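Local coordinates for protein ribonucleoside triphosphate reductase (Lactobacillus leichmannii, PDB 1L1L) that reduces ribonucleoside triphosphates to their 2'-deoxy counterparts with the help of a B12 cofactor, working as an allosterically regulated monomer, at residues E50-V55 / R84-I89; P21-L26 / E46-T51; S384-Y387 / G393-A396; D399-G404 / I464-R469. One frame throughout, in Å; residues are numbered along the deposited sequence.

In the fold
Followed from the N terminus, the contacts come in two clusters. Interaction 2 closes the first loop, bringing 21-26 against the start of helix 48-60 at 46-51. Interaction 1 takes over on that same helix, sharing Glu50 and Thr51, and folds it back against helix 72-90, so the two loops follow end to end, overlapping at these two residues, and neither nests in the other. Far along the sequence, interaction 3 closes the short loop that follows helix 381-386. Interaction 4 then opens at 399-404 and spans sixty residues to the end of helix 458-467. The later two touch, Asp399 N lying 3.0 Å from Lys385 O. The centres of interactions 1 and 4 are about 30 Å apart.

Interaction 1 (E50-V55 / R84-I89); sequences ETVKRV and RLYKLI
Val52 pushes its CG1 methyl over one face of the Tyr86 ring, and this branch carries the centre of the contact between 50-55 and 84-89. With CG1 anti to the backbone N (chi1 176°), the methyl stands 3.9 Å from the centre of the Tyr86 ring and 22° off its normal, a CH-pi contact. It lies toward the CD2 side of the ring, where the gap between Val52 CG1 and Tyr86 CD2 is 3.6 Å. The same methyl also meets Ile89, with Val52 CG1 to Ile89 CG2 at 4.0 Å, and Val52 CG2 approaches that isoleucine methyl from the other branch. Val52 thus fills the angle between an aromatic face and a branched chain one helical turn apart. The two segments form a helix pair, inclined antiparallel at 141° with axes 9.7 Å apart, within the N-terminal helical region. Next along the helix, Lys53 offers its backbone and CB rather than its ammonium group: Lys53 CB sits 3.9 Å from Tyr86 CE2, while Lys53 CA meets the ring edge in its plane. The lysine chain then leads away to a salt bridge with Glu57. Tyr86 keeps its hydroxyl bonded to the carbonyl oxygen of Asp49, one turn before Lys53, and helix 9-18 packs on the ring through Phe11, Ile12 and Val15.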
loop_
_atom_site.group_PDB
_atom_site.type_symbol
_atom_site.label_atom_id
_atom_site.label_comp_id
_atom_site.label_asym_id
_atom_site.label_seq_id
_atom_site.Cartn_x
_atom_site.Cartn_y
_atom_site.Cartn_z
ATOM N N GLU A 50 -12.783 -11.458 17.788
ATOM C CA GLU A 50 -12.393 -12.655 17.040
ATOM C C GLU A 50 -11.338 -12.382 15.981
ATOM O O GLU A 50 -10.436 -13.192 15.757
ATOM C CB GLU A 50 -13.597 -13.284 16.353
ATOM C CG GLU A 50 -14.723 -13.708 17.271
ATOM C CD GLU A 50 -15.913 -14.199 16.481
ATOM O OE1 GLU A 50 -16.493 -13.384 15.733
ATOM O OE2 GLU A 50 -16.258 -15.396 16.592
ATOM N N THR A 51 -11.479 -11.256 15.290
ATOM C CA THR A 51 -10.504 -10.916 14.270
ATOM C C THR A 51 -9.140 -10.726 14.911
ATOM O O THR A 51 -8.156 -11.305 14.468
ATOM C CB THR A 51 -10.894 -9.616 13.529
ATOM O OG1 THR A 51 -12.125 -9.824 12.826
ATOM C CG2 THR A 51 -9.806 -9.217 12.551
ATOM N N VAL A 52 -9.083 -9.913 15.957
ATOM C CA VAL A 52 -7.816 -9.648 16.628
ATOM C C VAL A 52 -7.173 -10.934 17.132
ATOM O O VAL A 52 -5.948 -11.063 17.121
ATOM C CB VAL A 52 -8.000 -8.678 17.813
ATOM C CG1 VAL A 52 -6.679 -8.501 18.559
ATOM C CG2 VAL A 52 -8.507 -7.336 17.312
ATOM N N LYS A 53 -7.999 -11.888 17.565
ATOM C CA LYS A 53 -7.481 -13.154 18.078
ATOM C C LYS A 53 -6.686 -13.909 17.021
ATOM O O LYS A 53 -5.560 -14.347 17.272
ATOM C CB LYS A 53 -8.630 -14.031 18.602
ATOM C CG LYS A 53 -8.245 -15.478 18.937
ATOM C CD LYS A 53 -9.368 -16.183 19.690
ATOM C CE LYS A 53 -9.279 -17.710 19.601
ATOM N NZ LYS A 53 -7.998 -18.276 20.118
ATOM N N ARG A 54 -7.259 -14.060 15.830
ATOM C CA ARG A 54 -6.551 -14.775 14.781
ATOM C C ARG A 54 -5.374 -13.970 14.233
ATOM O O ARG A 54 -4.391 -14.542 13.776
ATOM C CB ARG A 54 -7.502 -15.161 13.648
ATOM C CG ARG A 54 -8.080 -14.007 12.872
ATOM C CD ARG A 54 -8.631 -14.505 11.540
ATOM N NE ARG A 54 -9.435 -13.483 10.877
ATOM C CZ ARG A 54 -8.941 -12.387 10.313
ATOM N NH1 ARG A 54 -7.630 -12.160 10.316
ATOM N NH2 ARG A 54 -9.769 -11.516 9.754
ATOM N N VAL A 55 -5.458 -12.644 14.283
ATOM C CA VAL A 55 -4.353 -11.832 13.791
ATOM C C VAL A 55 -3.134 -11.978 14.696
ATOM O O VAL A 55 -2.005 -12.171 14.225
ATOM C CB VAL A 55 -4.723 -10.344 13.723
ATOM C CG1 VAL A 55 -3.494 -9.523 13.350
ATOM C CG2 VAL A 55 -5.827 -10.137 12.701
ATOM N N ARG A 84 -0.422 -9.365 25.519
ATOM C CA ARG A 84 -0.228 -7.915 25.560
ATOM C C ARG A 84 -0.602 -7.360 24.180
ATOM O O ARG A 84 -1.283 -6.341 24.051
ATOM C CB ARG A 84 1.237 -7.574 25.838
ATOM C CG ARG A 84 1.684 -7.646 27.286
ATOM C CD ARG A 84 3.169 -7.286 27.372
ATOM N NE ARG A 84 4.011 -8.400 26.943
ATOM C CZ ARG A 84 5.303 -8.298 26.639
ATOM N NH1 ARG A 84 5.918 -7.122 26.707
ATOM N NH2 ARG A 84 5.982 -9.381 26.282
ATOM N N LEU A 85 -0.137 -8.059 23.155
ATOM C CA LEU A 85 -0.393 -7.662 21.779
ATOM C C LEU A 85 -1.903 -7.592 21.576
ATOM O O LEU A 85 -2.418 -6.586 21.098
ATOM C CB LEU A 85 0.249 -8.676 20.836
ATOM C CG LEU A 85 0.620 -8.255 19.412
ATOM C CD1 LEU A 85 1.432 -6.969 19.428
ATOM C CD2 LEU A 85 1.407 -9.388 18.763
ATOM N N TYR A 86 -2.615 -8.646 21.973
ATOM C CA TYR A 86 -4.062 -8.660 21.828
ATOM C C TYR A 86 -4.707 -7.468 22.525
ATOM O O TYR A 86 -5.598 -6.824 21.966
ATOM C CB TYR A 86 -4.650 -9.960 22.385
ATOM C CG TYR A 86 -6.145 -10.074 22.190
ATOM C CD1 TYR A 86 -7.035 -9.296 22.932
ATOM C CD2 TYR A 86 -6.668 -10.930 21.228
ATOM C CE1 TYR A 86 -8.412 -9.366 22.711
ATOM C CE2 TYR A 86 -8.034 -11.012 21.000
ATOM C CZ TYR A 86 -8.897 -10.229 21.737
ATOM O OH TYR A 86 -10.242 -10.289 21.471
ATOM N N LYS A 87 -4.272 -7.174 23.750
ATOM C CA LYS A 87 -4.844 -6.059 24.494
ATOM C C LYS A 87 -4.584 -4.713 23.814
ATOM O O LYS A 87 -5.431 -3.818 23.842
ATOM C CB LYS A 87 -4.288 -6.034 25.925
ATOM C CG LYS A 87 -4.822 -4.897 26.771
ATOM C CD LYS A 87 -4.334 -4.986 28.226
ATOM C CE LYS A 87 -4.780 -3.766 29.031
ATOM N NZ LYS A 87 -4.338 -3.796 30.464
ATOM N N LEU A 88 -3.405 -4.578 23.218
ATOM C CA LEU A 88 -3.008 -3.356 22.529
ATOM C C LEU A 88 -3.831 -3.100 21.266
ATOM O O LEU A 88 -4.366 -2.004 21.071
ATOM C CB LEU A 88 -1.529 -3.436 22.146
ATOM C CG LEU A 88 -0.985 -2.276 21.315
ATOM C CD1 LEU A 88 -1.099 -0.968 22.083
ATOM C CD2 LEU A 88 0.466 -2.565 20.952
ATOM N N ILE A 89 -3.920 -4.121 20.425
ATOM C CA ILE A 89 -4.652 -4.032 19.164
ATOM C C ILE A 89 -6.154 -3.962 19.382
ATOM O O ILE A 89 -6.835 -3.162 18.749
ATOM C CB ILE A 89 -4.319 -5.230 18.253
ATOM C CG1 ILE A 89 -2.814 -5.234 17.950
ATOM C CG2 ILE A 89 -5.120 -5.141 16.945
ATOM C CD1 ILE A 89 -2.334 -6.488 17.265
#

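Interaction 2 (P21-L26 / E46-T51); sequences PHWGKL and ENWDET
The CA atoms of Pro21 and Trp48, 8.9 Å apart, are the nearest pair across the two segments, with an irregular segment on one side and the first turn of a helix on the other. Two indole rings bridge this gap. Trp23 brings the benzo end of its ring system, CZ2 and CH2, down on one face of Trp48 in an edge-to-face pair; the planes are inclined at 53°, well short of perpendicular. The approach is tight, with Trp23 CZ2 3.4 Å from Trp48 CG and Trp23 CH2 3.6 Å from Trp48 CD2. Trp48 is turned to receive it by CG anti to the backbone N (chi1 -177°). Pro21 comes in beside the pair: its CG reaches the edge of the Trp48 ring, 3.7 Å from CD1, while its CB lies above one face of Trp23, toward the rim. The helix start is held separately, where Asn47 N donates at 2.7 Å to Glu50 OE1, which accepts with its anti lone pair. Around this, Trp48 stacks on Tyr90 at the end of helix 72-90 and donates its NE1 proton to the Tyr90 carbonyl; Tyr31 of helix 27-32 meets it edge-to-face, and Trp28 of that helix pairs in the same way with Trp23.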
loop_
_atom_site.group_PDB
_atom_site.type_symbol
_atom_site.label_atom_id
_atom_site.label_comp_id
_atom_site.label_asym_id
_atom_site.label_seq_id
_atom_site.Cartn_x
_atom_site.Cartn_y
_atom_site.Cartn_z
ATOM N N PRO A 21 -12.633 -0.844 22.971
ATOM C CA PRO A 21 -11.985 -0.454 21.712
ATOM C C PRO A 21 -12.237 1.012 21.433
ATOM O O PRO A 21 -13.373 1.473 21.524
ATOM C CB PRO A 21 -12.659 -1.357 20.682
ATOM C CG PRO A 21 -12.970 -2.598 21.483
ATOM C CD PRO A 21 -13.506 -2.014 22.768
ATOM N N HIS A 22 -11.176 1.746 21.106
ATOM C CA HIS A 22 -11.284 3.167 20.818
ATOM C C HIS A 22 -11.712 3.367 19.362
ATOM O O HIS A 22 -10.927 3.823 18.531
ATOM C CB HIS A 22 -9.930 3.846 21.073
ATOM C CG HIS A 22 -9.970 5.339 21.010
ATOM N ND1 HIS A 22 -10.088 6.033 19.824
ATOM C CD2 HIS A 22 -9.878 6.273 21.984
ATOM C CE1 HIS A 22 -10.063 7.330 20.070
ATOM N NE2 HIS A 22 -9.935 7.503 21.374
ATOM N N TRP A 23 -12.955 3.002 19.057
ATOM C CA TRP A 23 -13.484 3.150 17.703
ATOM C C TRP A 23 -13.716 4.614 17.348
ATOM O O TRP A 23 -14.133 5.417 18.192
ATOM C CB TRP A 23 -14.826 2.424 17.555
ATOM C CG TRP A 23 -14.796 0.924 17.678
ATOM C CD1 TRP A 23 -15.453 0.171 18.611
ATOM C CD2 TRP A 23 -14.190 -0.009 16.767
ATOM N NE1 TRP A 23 -15.309 -1.168 18.331
ATOM C CE2 TRP A 23 -14.539 -1.307 17.206
ATOM C CE3 TRP A 23 -13.392 0.126 15.619
ATOM C CZ2 TRP A 23 -14.121 -2.465 16.539
ATOM C CZ3 TRP A 23 -12.975 -1.028 14.954
ATOM C CH2 TRP A 23 -13.341 -2.306 15.417
ATOM N N GLY A 24 -13.453 4.963 16.091
ATOM C CA GLY A 24 -13.701 6.320 15.653
ATOM C C GLY A 24 -15.175 6.323 15.292
ATOM O O GLY A 24 -15.796 5.260 15.290
ATOM N N LYS A 25 -15.750 7.485 15.002
ATOM C CA LYS A 25 -17.164 7.536 14.641
ATOM C C LYS A 25 -17.494 6.632 13.450
ATOM O O LYS A 25 -18.623 6.160 13.329
ATOM C CB LYS A 25 -17.588 8.977 14.337
ATOM C CG LYS A 25 -17.670 9.879 15.572
ATOM C CD LYS A 25 -18.753 9.417 16.533
ATOM C CE LYS A 25 -18.753 10.251 17.811
ATOM N NZ LYS A 25 -19.114 11.674 17.544
ATOM N N LEU A 26 -16.511 6.369 12.589
ATOM C CA LEU A 26 -16.726 5.510 11.413
ATOM C C LEU A 26 -16.028 4.165 11.613
ATOM O O LEU A 26 -16.112 3.278 10.764
ATOM C CB LEU A 26 -16.136 6.154 10.141
ATOM C CG LEU A 26 -16.240 7.656 9.870
ATOM C CD1 LEU A 26 -15.507 8.006 8.575
ATOM C CD2 LEU A 26 -17.680 8.050 9.757
ATOM N N GLU A 46 -17.120 -12.227 11.305
ATOM C CA GLU A 46 -16.414 -12.085 12.576
ATOM C C GLU A 46 -16.796 -10.851 13.389
ATOM O O GLU A 46 -17.353 -9.875 12.867
ATOM C CB GLU A 46 -14.907 -12.012 12.329
ATOM C CG GLU A 46 -14.241 -13.276 11.812
ATOM C CD GLU A 46 -12.773 -13.032 11.519
ATOM O OE1 GLU A 46 -11.987 -14.000 11.455
ATOM O OE2 GLU A 46 -12.408 -11.850 11.343
ATOM N N ASN A 47 -16.489 -10.909 14.684
ATOM C CA ASN A 47 -16.704 -9.786 15.593
ATOM C C ASN A 47 -15.278 -9.296 15.831
ATOM O O ASN A 47 -14.330 -10.036 15.569
ATOM C CB ASN A 47 -17.350 -10.252 16.905
ATOM C CG ASN A 47 -18.765 -10.770 16.701
ATOM O OD1 ASN A 47 -19.602 -10.106 16.081
ATOM N ND2 ASN A 47 -19.041 -11.957 17.226
ATOM N N TRP A 48 -15.114 -8.068 16.310
ATOM C CA TRP A 48 -13.783 -7.503 16.523
ATOM C C TRP A 48 -12.855 -8.418 17.332
ATOM O O TRP A 48 -11.776 -8.804 16.874
ATOM C CB TRP A 48 -13.911 -6.141 17.208
ATOM C CG TRP A 48 -12.617 -5.407 17.430
ATOM C CD1 TRP A 48 -12.264 -4.707 18.549
ATOM C CD2 TRP A 48 -11.531 -5.253 16.505
ATOM N NE1 TRP A 48 -11.034 -4.130 18.381
ATOM C CE2 TRP A 48 -10.559 -4.445 17.138
ATOM C CE3 TRP A 48 -11.288 -5.711 15.203
ATOM C CZ2 TRP A 48 -9.359 -4.084 16.514
ATOM C CZ3 TRP A 48 -10.095 -5.352 14.581
ATOM C CH2 TRP A 48 -9.145 -4.546 15.238
ATOM N N ASP A 49 -13.288 -8.778 18.536
ATOM C CA ASP A 49 -12.475 -9.634 19.394
ATOM C C ASP A 49 -11.955 -10.871 18.655
ATOM O O ASP A 49 -10.811 -11.275 18.857
ATOM C CB ASP A 49 -13.289 -10.054 20.628
ATOM C CG ASP A 49 -14.353 -11.066 20.295
ATOM O OD1 ASP A 49 -14.018 -12.264 20.210
ATOM O OD2 ASP A 49 -15.522 -10.668 20.103
ATOM N N GLU A 50 -12.783 -11.458 17.788
ATOM C CA GLU A 50 -12.393 -12.655 17.040
ATOM C C GLU A 50 -11.338 -12.382 15.981
ATOM O O GLU A 50 -10.436 -13.192 15.757
ATOM C CB GLU A 50 -13.597 -13.284 16.353
ATOM C CG GLU A 50 -14.723 -13.708 17.271
ATOM C CD GLU A 50 -15.913 -14.199 16.481
ATOM O OE1 GLU A 50 -16.493 -13.384 15.733
ATOM O OE2 GLU A 50 -16.258 -15.396 16.592
ATOM N N THR A 51 -11.479 -11.256 15.290
ATOM C CA THR A 51 -10.504 -10.916 14.270
ATOM C C THR A 51 -9.140 -10.726 14.911
ATOM O O THR A 51 -8.156 -11.305 14.468
ATOM C CB THR A 51 -10.894 -9.616 13.529
ATOM O OG1 THR A 51 -12.125 -9.824 12.826
ATOM C CG2 THR A 51 -9.806 -9.217 12.551
#

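Interaction 3 (S384-Y387 / G393-A396); sequences SKNY and GYQA
Different first torsions direct the two tyrosines of this contact: Tyr387 has CG anti to its carbonyl carbon (chi1 -79°), whereas Tyr394 turns CG anti to the backbone N (chi1 -177°). The ring planes stand perpendicular. The Tyr387 setting lays its ring along the returning chain, so that its face receives a backbone rather than another ring. Tyr394 CA stands over that face, 3.9 Å from the ring centre in a CH-pi contact, and Tyr387 CE2 comes within 3.4 Å of Tyr394 N. The Tyr394 setting swings its ring past the Tyr387 side chain toward Asn386. There Tyr387 CE1 and Tyr394 CD1 touch at 3.7 Å, and Asn386 CB makes an off-centre CH-pi contact with the Tyr394 ring, 4.2 Å from its centre. Asn386 and Tyr394 run side by side and point the same way, the amide only moderately inclined to the ring. A single hydrogen bond joins the two backbones: Gln395 N donates to Asn386 O at 2.9 Å, almost perfectly straight at the hydrogen (179°), although the donor is tilted out of the carbonyl plane. Beyond it, Asn386 OD1 accepts a bond from Gly397 N, so Asn386 holds the returning chain by its backbone carbonyl and by its side-chain amide, and Tyr387 O receives both Lys543 NZ and Lys673 NZ. The result is a surface loop closed behind helix 381-386, the short helix that follows strand 377-380 of the mixed sheet, consistent with a connection at the periphery of the ten-stranded alpha-beta barrel.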
loop_
_atom_site.group_PDB
_atom_site.type_symbol
_atom_site.label_atom_id
_atom_site.label_comp_id
_atom_site.label_asym_id
_atom_site.label_seq_id
_atom_site.Cartn_x
_atom_site.Cartn_y
_atom_site.Cartn_z
ATOM N N SER A 384 18.340 8.526 0.117
ATOM C CA SER A 384 17.757 7.263 0.565
ATOM C C SER A 384 18.798 6.192 0.833
ATOM O O SER A 384 18.634 5.374 1.732
ATOM C CB SER A 384 16.750 6.736 -0.464
ATOM O OG SER A 384 15.619 7.584 -0.570
ATOM N N LYS A 385 19.869 6.189 0.050
ATOM C CA LYS A 385 20.916 5.193 0.237
ATOM C C LYS A 385 21.962 5.606 1.266
ATOM O O LYS A 385 22.636 4.750 1.831
ATOM C CB LYS A 385 21.614 4.893 -1.096
ATOM C CG LYS A 385 20.744 4.149 -2.089
ATOM C CD LYS A 385 21.506 3.734 -3.338
ATOM C CE LYS A 385 21.796 4.921 -4.235
ATOM N NZ LYS A 385 22.392 4.482 -5.539
ATOM N N ASN A 386 22.085 6.906 1.522
ATOM C CA ASN A 386 23.099 7.400 2.454
ATOM C C ASN A 386 22.617 8.021 3.752
ATOM O O ASN A 386 23.379 8.728 4.422
ATOM C CB ASN A 386 23.998 8.403 1.739
ATOM C CG ASN A 386 24.597 7.828 0.487
ATOM O OD1 ASN A 386 25.190 6.748 0.514
ATOM N ND2 ASN A 386 24.440 8.539 -0.626
ATOM N N TYR A 387 21.363 7.765 4.110
ATOM C CA TYR A 387 20.821 8.315 5.344
ATOM C C TYR A 387 19.757 7.439 5.966
ATOM O O TYR A 387 19.057 6.701 5.273
ATOM C CB TYR A 387 20.175 9.683 5.115
ATOM C CG TYR A 387 21.104 10.861 5.013
ATOM C CD1 TYR A 387 21.761 11.153 3.822
ATOM C CD2 TYR A 387 21.285 11.719 6.098
ATOM C CE1 TYR A 387 22.567 12.271 3.707
ATOM C CE2 TYR A 387 22.094 12.843 5.996
ATOM C CZ TYR A 387 22.730 13.114 4.793
ATOM O OH TYR A 387 23.509 14.242 4.663
ATOM N N GLY A 393 22.934 12.024 10.542
ATOM C CA GLY A 393 23.921 12.360 9.529
ATOM C C GLY A 393 24.225 11.386 8.411
ATOM O O GLY A 393 23.803 10.227 8.415
ATOM N N TYR A 394 24.992 11.886 7.449
ATOM C CA TYR A 394 25.413 11.135 6.273
ATOM C C TYR A 394 26.166 9.867 6.649
ATOM O O TYR A 394 27.136 9.916 7.406
ATOM C CB TYR A 394 26.319 12.018 5.413
ATOM C CG TYR A 394 26.786 11.391 4.112
ATOM C CD1 TYR A 394 26.127 11.659 2.912
ATOM C CD2 TYR A 394 27.895 10.543 4.080
ATOM C CE1 TYR A 394 26.564 11.100 1.706
ATOM C CE2 TYR A 394 28.340 9.976 2.883
ATOM C CZ TYR A 394 27.672 10.261 1.701
ATOM O OH TYR A 394 28.122 9.726 0.510
ATOM N N GLN A 395 25.723 8.733 6.124
ATOM C CA GLN A 395 26.391 7.467 6.388
ATOM C C GLN A 395 26.483 6.682 5.089
ATOM O O GLN A 395 25.548 5.980 4.695
ATOM C CB GLN A 395 25.634 6.656 7.440
ATOM C CG GLN A 395 25.496 7.352 8.785
ATOM C CD GLN A 395 25.095 6.389 9.889
ATOM O OE1 GLN A 395 24.802 6.801 11.010
ATOM N NE2 GLN A 395 25.090 5.098 9.577
ATOM N N ALA A 396 27.628 6.816 4.427
ATOM C CA ALA A 396 27.887 6.157 3.150
ATOM C C ALA A 396 27.375 4.728 3.058
ATOM O O ALA A 396 27.758 3.867 3.847
ATOM C CB ALA A 396 29.383 6.188 2.852
#

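Interaction 4 (D399-G404 / I464-R469); sequences DGDVEG and IQKNRR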
loop_
_atom_site.group_PDB
_atom_site.type_symbol
_atom_site.label_atom_id
_atom_site.label_comp_id
_atom_site.label_asym_id
_atom_site.label_seq_id
_atom_site.Cartn_x
_atom_site.Cartn_y
_atom_site.Cartn_z
ATOM N N ASP A 399 22.180 2.259 3.383
ATOM C CA ASP A 399 21.079 1.572 2.702
ATOM C C ASP A 399 21.477 1.559 1.213
ATOM O O ASP A 399 20.718 1.995 0.346
ATOM C CB ASP A 399 19.765 2.347 2.871
ATOM C CG ASP A 399 18.552 1.435 3.082
ATOM O OD1 ASP A 399 18.554 0.279 2.598
ATOM O OD2 ASP A 399 17.575 1.889 3.731
ATOM N N GLY A 400 22.680 1.059 0.942
ATOM C CA GLY A 400 23.204 1.015 -0.414
ATOM C C GLY A 400 22.517 0.153 -1.457
ATOM O O GLY A 400 22.810 0.296 -2.643
ATOM N N ASP A 401 21.621 -0.741 -1.051
ATOM C CA ASP A 401 20.931 -1.589 -2.024
ATOM C C ASP A 401 19.594 -0.995 -2.483
ATOM O O ASP A 401 18.881 -1.603 -3.274
ATOM C CB ASP A 401 20.683 -2.985 -1.443
ATOM C CG ASP A 401 21.947 -3.817 -1.354
ATOM O OD1 ASP A 401 21.932 -4.836 -0.630
ATOM O OD2 ASP A 401 22.951 -3.460 -2.016
ATOM N N VAL A 402 19.260 0.190 -1.979
ATOM C CA VAL A 402 18.004 0.841 -2.334
ATOM C C VAL A 402 17.968 1.281 -3.796
ATOM O O VAL A 402 18.887 1.942 -4.270
ATOM C CB VAL A 402 17.755 2.083 -1.451
ATOM C CG1 VAL A 402 16.551 2.855 -1.967
ATOM C CG2 VAL A 402 17.531 1.661 -0.002
ATOM N N GLU A 403 16.895 0.932 -4.498
ATOM C CA GLU A 403 16.753 1.306 -5.903
ATOM C C GLU A 403 15.428 1.991 -6.189
ATOM O O GLU A 403 15.209 2.519 -7.285
ATOM C CB GLU A 403 16.876 0.071 -6.802
ATOM C CG GLU A 403 18.257 -0.550 -6.819
ATOM C CD GLU A 403 18.399 -1.571 -7.922
ATOM O OE1 GLU A 403 18.155 -1.209 -9.092
ATOM O OE2 GLU A 403 18.746 -2.730 -7.626
ATOM N N GLY A 404 14.539 1.977 -5.204
ATOM C CA GLY A 404 13.247 2.600 -5.397
ATOM C C GLY A 404 12.439 2.651 -4.119
ATOM O O GLY A 404 12.999 2.644 -3.020
ATOM N N ILE A 464 15.702 -9.987 2.200
ATOM C CA ILE A 464 15.087 -9.902 3.522
ATOM C C ILE A 464 16.023 -10.483 4.584
ATOM O O ILE A 464 16.153 -9.935 5.690
ATOM C CB ILE A 464 13.747 -10.656 3.552
ATOM C CG1 ILE A 464 12.734 -9.941 2.657
ATOM C CG2 ILE A 464 13.217 -10.726 4.970
ATOM C CD1 ILE A 464 11.459 -10.703 2.484
ATOM N N GLN A 465 16.674 -11.593 4.239
ATOM C CA GLN A 465 17.617 -12.249 5.136
ATOM C C GLN A 465 18.711 -11.258 5.516
ATOM O O GLN A 465 19.154 -11.198 6.664
ATOM C CB GLN A 465 18.241 -13.461 4.440
ATOM C CG GLN A 465 19.426 -14.072 5.179
ATOM C CD GLN A 465 19.048 -14.661 6.529
ATOM O OE1 GLN A 465 18.212 -15.565 6.613
ATOM N NE2 GLN A 465 19.669 -14.152 7.595
ATOM N N LYS A 466 19.127 -10.464 4.540
ATOM C CA LYS A 466 20.176 -9.486 4.757
ATOM C C LYS A 466 19.692 -8.215 5.442
ATOM O O LYS A 466 20.425 -7.631 6.240
ATOM C CB LYS A 466 20.834 -9.144 3.416
ATOM C CG LYS A 466 21.885 -8.051 3.485
ATOM C CD LYS A 466 22.454 -7.773 2.106
ATOM C CE LYS A 466 23.297 -6.514 2.100
ATOM N NZ LYS A 466 23.718 -6.145 0.714
ATOM N N ASN A 467 18.462 -7.793 5.143
ATOM C CA ASN A 467 17.917 -6.560 5.721
ATOM C C ASN A 467 16.986 -6.663 6.931
ATOM O O ASN A 467 17.097 -5.865 7.857
ATOM C CB ASN A 467 17.197 -5.740 4.641
ATOM C CG ASN A 467 18.148 -5.162 3.617
ATOM O OD1 ASN A 467 19.365 -5.165 3.806
ATOM N ND2 ASN A 467 17.593 -4.639 2.527
ATOM N N ARG A 468 16.063 -7.616 6.920
ATOM C CA ARG A 468 15.117 -7.763 8.031
ATOM C C ARG A 468 14.474 -6.404 8.294
ATOM O O ARG A 468 14.220 -6.029 9.438
ATOM C CB ARG A 468 15.840 -8.244 9.296
ATOM C CG ARG A 468 16.462 -9.624 9.167
ATOM C CD ARG A 468 15.403 -10.701 9.029
ATOM N NE ARG A 468 16.005 -12.023 8.869
ATOM C CZ ARG A 468 15.317 -13.144 8.672
ATOM N NH1 ARG A 468 13.992 -13.115 8.612
ATOM N NH2 ARG A 468 15.958 -14.297 8.523
ATOM N N ARG A 469 14.215 -5.668 7.217
ATOM C CA ARG A 469 13.632 -4.336 7.321
ATOM C C ARG A 469 12.239 -4.321 7.966
ATOM O O ARG A 469 11.396 -5.173 7.693
ATOM C CB ARG A 469 13.558 -3.685 5.923
ATOM C CG ARG A 469 13.355 -2.173 5.945
ATOM C CD ARG A 469 12.972 -1.628 4.563
ATOM N NE ARG A 469 14.009 -1.870 3.566
ATOM C CZ ARG A 469 15.075 -1.102 3.392
ATOM N NH1 ARG A 469 15.255 -0.029 4.149
ATOM N NH2 ARG A 469 15.966 -1.413 2.458
HETATM O O HOH W 1 20.774 -4.116 1.823
#
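Asp399 and Arg469 meet head-on, carboxylate against guanidinium, in an end-on bidentate salt bridge that joins a type I beta turn, Asp399 to Val402, to the residues just past helix 458-467. The two flat groups are nearly coplanar, 17° apart, and each terminal nitrogen, NH1 and NH2, serves one oxygen. Arg469 NH1 donates to Asp399 OD2 at 3.0 Å along a nearly straight line (174°), and Arg469 NH2 donates to Asp399 OD1 at 3.1 Å. Both oxygens use their syn lone pairs. The arginine chain leaves its backbone extended and then bends at its third torsion (chi3 -61°), which turns the guanidinium end toward the aspartate. Further charges probably steady this buried pair: Lys543 forms a salt bridge with Asp399 OD2, and Glu417 with Arg469 NE. Glu417 lies two residues from Cys419, whose disulfide with Cys119 is formed here and is probably the redox pair that reduces substrate, as in relatives. Val402 CG2 touches the same guanidinium obliquely, 4.2 Å from Arg469 NH2.

A second salt bridge runs nearer the surface in another geometry. Lys466 stretches out in full extension and crosses Asp401 at about a right angle, so that Lys466 NZ reaches Asp401 OD1 at 2.6 Å, on the syn side but somewhat out of the carboxylate plane. That oxygen has another partner, a water that donates to Asp401 OD1 at 2.8 Å and also donates to Asn467 OD1 at 2.6 Å.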